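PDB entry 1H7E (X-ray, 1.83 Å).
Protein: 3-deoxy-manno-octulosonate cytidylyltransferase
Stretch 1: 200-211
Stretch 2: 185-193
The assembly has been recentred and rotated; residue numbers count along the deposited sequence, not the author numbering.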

ATOM      1  N   LEU A 200      -4.152  -0.404 -13.109  1.00 10.18           N
ATOM      2  CA  LEU A 200      -2.835  -1.013 -12.808  1.00 10.28           C
ATOM      3  C   LEU A 200      -3.093  -2.491 -12.554  1.00 12.68           C
ATOM      4  O   LEU A 200      -3.612  -2.893 -11.500  1.00  8.58           O
ATOM      5  CB  LEU A 200      -2.164  -0.386 -11.568  1.00  9.06           C
ATOM      6  CG  LEU A 200      -1.664   1.059 -11.683  1.00 10.04           C
ATOM      7  CD1 LEU A 200      -1.178   1.586 -10.307  1.00  9.12           C
ATOM      8  CD2 LEU A 200      -0.570   1.138 -12.753  1.00 10.19           C
ATOM      9  N   GLU A 201      -2.728  -3.307 -13.536  1.00 11.46           N
ATOM     10  CA  GLU A 201      -2.972  -4.734 -13.451  1.00 14.58           C
ATOM     11  C   GLU A 201      -2.341  -5.441 -12.272  1.00 10.13           C
ATOM     12  O   GLU A 201      -2.931  -6.382 -11.731  1.00 11.75           O
ATOM     13  CB  GLU A 201      -2.539  -5.424 -14.742  1.00 20.17           C
ATOM     14  CG  GLU A 201      -3.354  -6.684 -14.989  1.00 35.91           C
ATOM     15  CD  GLU A 201      -2.851  -7.542 -16.146  1.00 44.06           C
ATOM     16  OE1 GLU A 201      -2.023  -7.070 -16.965  1.00 47.80           O
ATOM     17  OE2 GLU A 201      -3.307  -8.709 -16.233  1.00 47.84           O
ATOM     18  N   GLN A 202      -1.172  -4.980 -11.836  1.00 11.22           N
ATOM     19  CA  GLN A 202      -0.497  -5.620 -10.709  1.00  9.37           C
ATOM     20  C   GLN A 202      -1.304  -5.585  -9.394  1.00 10.56           C
ATOM     21  O   GLN A 202      -1.083  -6.400  -8.502  1.00  8.50           O
ATOM     22  CB  GLN A 202       0.921  -5.057 -10.509  1.00 12.90           C
ATOM     23  CG  GLN A 202       1.012  -3.562 -10.131  1.00 11.03           C
ATOM     24  CD  GLN A 202       1.061  -2.648 -11.335  1.00 13.46           C
ATOM     25  OE1 GLN A 202       0.290  -2.794 -12.269  1.00 15.94           O
ATOM     26  NE2 GLN A 202       1.969  -1.679 -11.308  1.00 12.67           N
ATOM     27  N   LEU A 203      -2.261  -4.665  -9.289  1.00 10.06           N
ATOM     28  CA  LEU A 203      -3.073  -4.579  -8.085  1.00  8.58           C
ATOM     29  C   LEU A 203      -4.005  -5.767  -7.995  1.00  9.40           C
ATOM     30  O   LEU A 203      -4.520  -6.048  -6.921  1.00  8.81           O
ATOM     31  CB  LEU A 203      -3.845  -3.248  -8.016  1.00  9.21           C
ATOM     32  CG  LEU A 203      -2.941  -2.012  -7.848  1.00 10.94           C
ATOM     33  CD1 LEU A 203      -3.774  -0.709  -7.834  1.00  8.01           C
ATOM     34  CD2 LEU A 203      -2.118  -2.156  -6.560  1.00  6.75           C
ATOM     35  N   ARG A 204      -4.219  -6.484  -9.108  1.00 10.13           N
ATOM     36  CA  ARG A 204      -5.085  -7.670  -9.045  1.00 10.59           C
ATOM     37  C   ARG A 204      -4.427  -8.710  -8.133  1.00  9.26           C
ATOM     38  O   ARG A 204      -5.104  -9.399  -7.356  1.00 10.41           O
ATOM     39  CB  ARG A 204      -5.317  -8.311 -10.419  1.00 10.92           C
ATOM     40  CG  ARG A 204      -6.341  -9.447 -10.353  1.00 13.40           C
ATOM     41  CD  ARG A 204      -6.690 -10.001 -11.723  1.00 10.88           C
ATOM     42  NE  ARG A 204      -6.987  -8.928 -12.672  1.00 12.38           N
ATOM     43  CZ  ARG A 204      -7.203  -9.113 -13.969  1.00 18.58           C
ATOM     44  NH1 ARG A 204      -7.171 -10.339 -14.474  1.00 16.61           N
ATOM     45  NH2 ARG A 204      -7.358  -8.072 -14.774  1.00 15.94           N
ATOM     46  N   LEU A 205      -3.104  -8.804  -8.214  1.00  8.28           N
ATOM     47  CA  LEU A 205      -2.349  -9.756  -7.397  1.00  9.77           C
ATOM     48  C   LEU A 205      -2.411  -9.392  -5.908  1.00 12.66           C
ATOM     49  O   LEU A 205      -2.595 -10.262  -5.041  1.00  9.66           O
ATOM     50  CB  LEU A 205      -0.887  -9.786  -7.848  1.00 10.08           C
ATOM     51  CG  LEU A 205      -0.660 -10.317  -9.272  1.00 13.01           C
ATOM     52  CD1 LEU A 205       0.789 -10.047  -9.675  1.00 11.73           C
ATOM     53  CD2 LEU A 205      -0.975 -11.802  -9.349  1.00 14.33           C
ATOM     54  N   MET A 206      -2.240  -8.101  -5.623  1.00 10.93           N
ATOM     55  CA  MET A 206      -2.268  -7.616  -4.256  1.00 10.81           C
ATOM     56  C   MET A 206      -3.625  -7.810  -3.610  1.00  8.84           C
ATOM     57  O   MET A 206      -3.711  -8.108  -2.419  1.00  9.12           O
ATOM     58  CB  MET A 206      -1.827  -6.162  -4.218  1.00 10.50           C
ATOM     59  CG  MET A 206      -0.418  -6.010  -4.726  1.00 14.77           C
ATOM     60  SD  MET A 206       0.184  -4.389  -4.367  1.00 23.73           S
ATOM     61  CE  MET A 206       0.786  -4.691  -2.685  1.00 16.08           C
ATOM     62  N   ASN A 207      -4.686  -7.705  -4.409  1.00  9.88           N
ATOM     63  CA  ASN A 207      -6.041  -7.909  -3.897  1.00  9.81           C
ATOM     64  C   ASN A 207      -6.200  -9.313  -3.313  1.00  9.67           C
ATOM     65  O   ASN A 207      -6.893  -9.520  -2.310  1.00 12.11           O
ATOM     66  CB  ASN A 207      -7.070  -7.726  -5.016  1.00  7.96           C
ATOM     67  CG  ASN A 207      -8.498  -7.769  -4.496  1.00 14.41           C
ATOM     68  OD1 ASN A 207      -8.844  -7.045  -3.561  1.00 13.70           O
ATOM     69  ND2 ASN A 207      -9.314  -8.662  -5.056  1.00 12.84           N
ATOM     70  N   ALA A 208      -5.559 -10.273  -3.973  1.00 12.96           N
ATOM     71  CA  ALA A 208      -5.620 -11.681  -3.585  1.00 15.01           C
ATOM     72  C   ALA A 208      -4.581 -12.076  -2.531  1.00 14.96           C
ATOM     73  O   ALA A 208      -4.454 -13.248  -2.195  1.00 15.74           O
ATOM     74  CB  ALA A 208      -5.471 -12.557  -4.830  1.00 15.52           C
ATOM     75  N   GLY A 209      -3.815 -11.107  -2.045  1.00 13.28           N
ATOM     76  CA  GLY A 209      -2.827 -11.401  -1.017  1.00 12.39           C
ATOM     77  C   GLY A 209      -1.538 -12.028  -1.524  1.00 15.14           C
ATOM     78  O   GLY A 209      -0.803 -12.653  -0.756  1.00 17.40           O
ATOM     79  N   ILE A 210      -1.261 -11.885  -2.816  1.00 12.30           N
ATOM     80  CA  ILE A 210      -0.042 -12.441  -3.391  1.00 11.00           C
ATOM     81  C   ILE A 210       1.057 -11.386  -3.232  1.00 14.11           C
ATOM     82  O   ILE A 210       0.937 -10.259  -3.711  1.00 15.23           O
ATOM     83  CB  ILE A 210      -0.246 -12.798  -4.869  1.00  9.18           C
ATOM     84  CG1 ILE A 210      -1.238 -13.960  -4.982  1.00 13.34           C
ATOM     85  CG2 ILE A 210       1.101 -13.146  -5.528  1.00 11.99           C
ATOM     86  CD1 ILE A 210      -1.878 -14.077  -6.347  1.00 16.42           C
ATOM     87  N   ASN A 211       2.122 -11.764  -2.542  1.00 12.96           N
ATOM     88  CA  ASN A 211       3.227 -10.860  -2.287  1.00 14.30           C
ATOM     89  C   ASN A 211       4.084 -10.535  -3.500  1.00 15.62           C
ATOM     90  O   ASN A 211       4.424 -11.410  -4.290  1.00 16.20           O
ATOM     91  CB  ASN A 211       4.119 -11.423  -1.179  1.00 16.75           C
ATOM     92  CG  ASN A 211       5.228 -10.468  -0.793  1.00 23.06           C
ATOM     93  OD1 ASN A 211       4.968  -9.309  -0.474  1.00 22.22           O
ATOM     94  ND2 ASN A 211       6.477 -10.940  -0.859  1.00 22.42           N
TER
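Stretch 2, residues 185-193: NYSQLPESM

How do the two backbones lie against each other? Stretch 1 enters through a type I turn from Leu200 to Leu203 and continues as helix to Asn207; the helix is closed off at Gly209, whose positive phi and bonds back into the last turn make a Schellman motif. Gly209 N reaches Met206 O at 3.0 Å and Ile210 N reaches Leu205 O at 3.1 Å. Stretch 2 begins with helical phi/psi at 186-188, where Leu189 N bonds to Tyr186 O at 3.1 Å, then extends through Leu189, Pro190 and Glu191 to Ser192, the N-cap of the next helix. The register is reversed, although the 189-192 segment passes obliquely across the helix rather than strictly antiparallel to it: Ser192 CA lies 5.7 Å from Arg204 CA, whereas Leu189 CA lies 7.2 Å from Ala208 CA. Together the stretches bury 559 Å².

What does Arg204 do at the centre? Its CA-to-CB bond points sideways, but the extended first half of the side chain (chi1 and chi2 both t) carries it along the 189-191 segment, with Arg204 CG 3.3 Å from Pro190 O and Arg204 CD 4.0 Å from Leu189 CB. The guanidinium lies between two residues: Glu191 CG is over one face, 3.7 Å from Arg204 NH2, and Tyr186 OH is over the opposite face, 3.5 Å from Arg204 NH1. A water accepts from Arg204 NH1 at 2.8 Å and donates to Tyr186 O at 2.7 Å and Leu189 O at 3.0 Å, so the guanidinium is tied through water to two carbonyls of stretch 2.

Where is the direct polar link? Tyr186 OH donates a hydrogen bond to Glu201 OE2 at 2.6 Å, the one hydrogen bond made directly across the stretches, although the position of that carboxylate oxygen is less certain than most. A second water donates to Tyr186 OH at 2.8 Å and to Glu201 O at 3.0 Å.

What packs around Leu189? Its two methyls meet apolar side chains near the end of the helix: Leu189 CD2 lies 3.7 Å from Ala208 CB, while Leu189 CD1 is 4.1 Å from Leu205 CD2 and 4.0 Å from Ile210 CD1. Leu205 CD2 also touches the ring edge, 3.9 Å from Tyr186 CE1.

How is the Ser192 end held? Ser192 CB packs 3.4 Å from Asn207 CG, and water bridges the stretches nearby: one molecule donates to Pro190 O at 2.7 Å and Arg204 O at 3.0 Å, while another lies 2.8 Å from both the side-chain Ser192 OG and Leu203 O.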

ATOM      1  N   ASN A 185      -2.790 -20.214 -11.591  1.00 21.20           N
ATOM      2  CA  ASN A 185      -3.964 -19.801 -10.828  1.00 24.12           C
ATOM      3  C   ASN A 185      -4.441 -18.383 -11.150  1.00 22.56           C
ATOM      4  O   ASN A 185      -5.455 -17.940 -10.615  1.00 25.43           O
ATOM      5  CB  ASN A 185      -3.664 -19.886  -9.324  1.00 28.28           C
ATOM      6  CG  ASN A 185      -3.347 -21.293  -8.872  1.00 32.96           C
ATOM      7  OD1 ASN A 185      -4.020 -22.249  -9.266  1.00 37.15           O
ATOM      8  ND2 ASN A 185      -2.311 -21.431  -8.047  1.00 36.23           N
ATOM      9  N   TYR A 186      -3.777 -17.718 -12.086  1.00 19.80           N
ATOM     10  CA  TYR A 186      -4.093 -16.340 -12.412  1.00 16.04           C
ATOM     11  C   TYR A 186      -5.454 -16.022 -12.964  1.00 20.86           C
ATOM     12  O   TYR A 186      -6.058 -15.038 -12.544  1.00 18.81           O
ATOM     13  CB  TYR A 186      -3.042 -15.729 -13.345  1.00 17.71           C
ATOM     14  CG  TYR A 186      -3.204 -14.229 -13.524  1.00 17.38           C
ATOM     15  CD1 TYR A 186      -2.731 -13.322 -12.554  1.00 18.36           C
ATOM     16  CD2 TYR A 186      -3.842 -13.712 -14.650  1.00 17.26           C
ATOM     17  CE1 TYR A 186      -2.896 -11.932 -12.717  1.00 18.95           C
ATOM     18  CE2 TYR A 186      -4.010 -12.330 -14.821  1.00 20.14           C
ATOM     19  CZ  TYR A 186      -3.536 -11.452 -13.855  1.00 20.17           C
ATOM     20  OH  TYR A 186      -3.698 -10.109 -14.070  1.00 22.72           O
ATOM     21  N   SER A 187      -5.920 -16.814 -13.926  1.00 19.96           N
ATOM     22  CA  SER A 187      -7.217 -16.554 -14.566  1.00 23.59           C
ATOM     23  C   SER A 187      -8.441 -16.661 -13.656  1.00 18.30           C
ATOM     24  O   SER A 187      -9.524 -16.254 -14.043  1.00 22.81           O
ATOM     25  CB  SER A 187      -7.396 -17.447 -15.806  1.00 28.20           C
ATOM     26  OG  SER A 187      -7.635 -18.795 -15.432  1.00 35.77           O
ATOM     27  N   GLN A 188      -8.268 -17.240 -12.470  1.00 16.69           N
ATOM     28  CA  GLN A 188      -9.350 -17.369 -11.501  1.00 23.39           C
ATOM     29  C   GLN A 188      -9.468 -16.134 -10.567  1.00 24.52           C
ATOM     30  O   GLN A 188     -10.430 -16.029  -9.807  1.00 27.52           O
ATOM     31  CB  GLN A 188      -9.162 -18.632 -10.640  1.00 29.58           C
ATOM     32  CG  GLN A 188      -9.157 -19.962 -11.424  1.00 42.46           C
ATOM     33  CD  GLN A 188     -10.297 -20.079 -12.442  1.00 49.25           C
ATOM     34  OE1 GLN A 188     -11.445 -19.719 -12.165  1.00 53.11           O
ATOM     35  NE2 GLN A 188      -9.975 -20.585 -13.632  1.00 53.11           N
ATOM     36  N   LEU A 189      -8.480 -15.236 -10.587  1.00 18.76           N
ATOM     37  CA  LEU A 189      -8.508 -14.045  -9.733  1.00 15.61           C
ATOM     38  C   LEU A 189      -9.479 -13.004 -10.276  1.00 13.28           C
ATOM     39  O   LEU A 189      -9.521 -12.713 -11.479  1.00 15.37           O
ATOM     40  CB  LEU A 189      -7.127 -13.405  -9.638  1.00 15.64           C
ATOM     41  CG  LEU A 189      -5.989 -14.263  -9.109  1.00 16.93           C
ATOM     42  CD1 LEU A 189      -4.703 -13.469  -9.110  1.00 18.78           C
ATOM     43  CD2 LEU A 189      -6.347 -14.747  -7.733  1.00 21.00           C
ATOM     44  N   PRO A 190     -10.314 -12.451  -9.399  1.00 15.78           N
ATOM     45  CA  PRO A 190     -11.234 -11.443  -9.939  1.00 18.27           C
ATOM     46  C   PRO A 190     -10.520 -10.086 -10.022  1.00 19.22           C
ATOM     47  O   PRO A 190      -9.501  -9.876  -9.351  1.00 16.27           O
ATOM     48  CB  PRO A 190     -12.354 -11.419  -8.892  1.00 18.90           C
ATOM     49  CG  PRO A 190     -11.601 -11.720  -7.580  1.00 18.44           C
ATOM     50  CD  PRO A 190     -10.603 -12.785  -7.987  1.00 16.39           C
ATOM     51  N   GLU A 191     -10.996  -9.211 -10.907  1.00 17.29           N
ATOM     52  CA  GLU A 191     -10.464  -7.852 -11.011  1.00 21.55           C
ATOM     53  C   GLU A 191     -10.824  -7.148  -9.673  1.00 19.64           C
ATOM     54  O   GLU A 191     -11.847  -7.449  -9.062  1.00 18.87           O
ATOM     55  CB  GLU A 191     -11.139  -7.103 -12.162  1.00 27.42           C
ATOM     56  CG  GLU A 191     -10.842  -7.668 -13.526  1.00 37.74           C
ATOM     57  CD  GLU A 191     -11.432  -6.827 -14.635  1.00 44.92           C
ATOM     58  OE1 GLU A 191     -11.305  -5.582 -14.584  1.00 48.76           O
ATOM     59  OE2 GLU A 191     -12.024  -7.415 -15.561  1.00 50.72           O
ATOM     60  N   SER A 192      -9.956  -6.272  -9.194  1.00 16.36           N
ATOM     61  CA  SER A 192     -10.220  -5.585  -7.939  1.00 13.74           C
ATOM     62  C   SER A 192     -10.610  -4.142  -8.208  1.00 11.07           C
ATOM     63  O   SER A 192     -10.337  -3.602  -9.292  1.00  9.04           O
ATOM     64  CB  SER A 192      -8.987  -5.627  -7.036  1.00 10.18           C
ATOM     65  OG  SER A 192      -7.932  -4.810  -7.534  1.00 13.85           O
ATOM     66  N   MET A 193     -11.240  -3.510  -7.216  1.00 10.08           N
ATOM     67  CA  MET A 193     -11.631  -2.121  -7.350  1.00 11.10           C
ATOM     68  C   MET A 193     -10.379  -1.213  -7.533  1.00  8.70           C
ATOM     69  O   MET A 193     -10.351  -0.378  -8.424  1.00  9.84           O
ATOM     70  CB  MET A 193     -12.511  -1.712  -6.151  1.00 10.63           C
ATOM     71  CG  MET A 193     -12.963  -0.240  -6.143  1.00 11.22           C
ATOM     72  SD  MET A 193     -11.680   0.880  -5.549  1.00 11.71           S
ATOM     73  CE  MET A 193     -11.708   0.415  -3.883  1.00 10.93           C
TER
HETATM   74  O   HOH W   1      -7.394 -13.008 -13.606  1.00 18.34           O
HETATM   75  O   HOH W   2      -1.857  -9.136 -12.133  1.00 41.58           O
HETATM   76  O   HOH W   3      -7.948 -10.238  -7.233  1.00 14.82           O
HETATM   77  O   HOH W   4      -6.156  -4.274  -5.486  1.00 11.62           O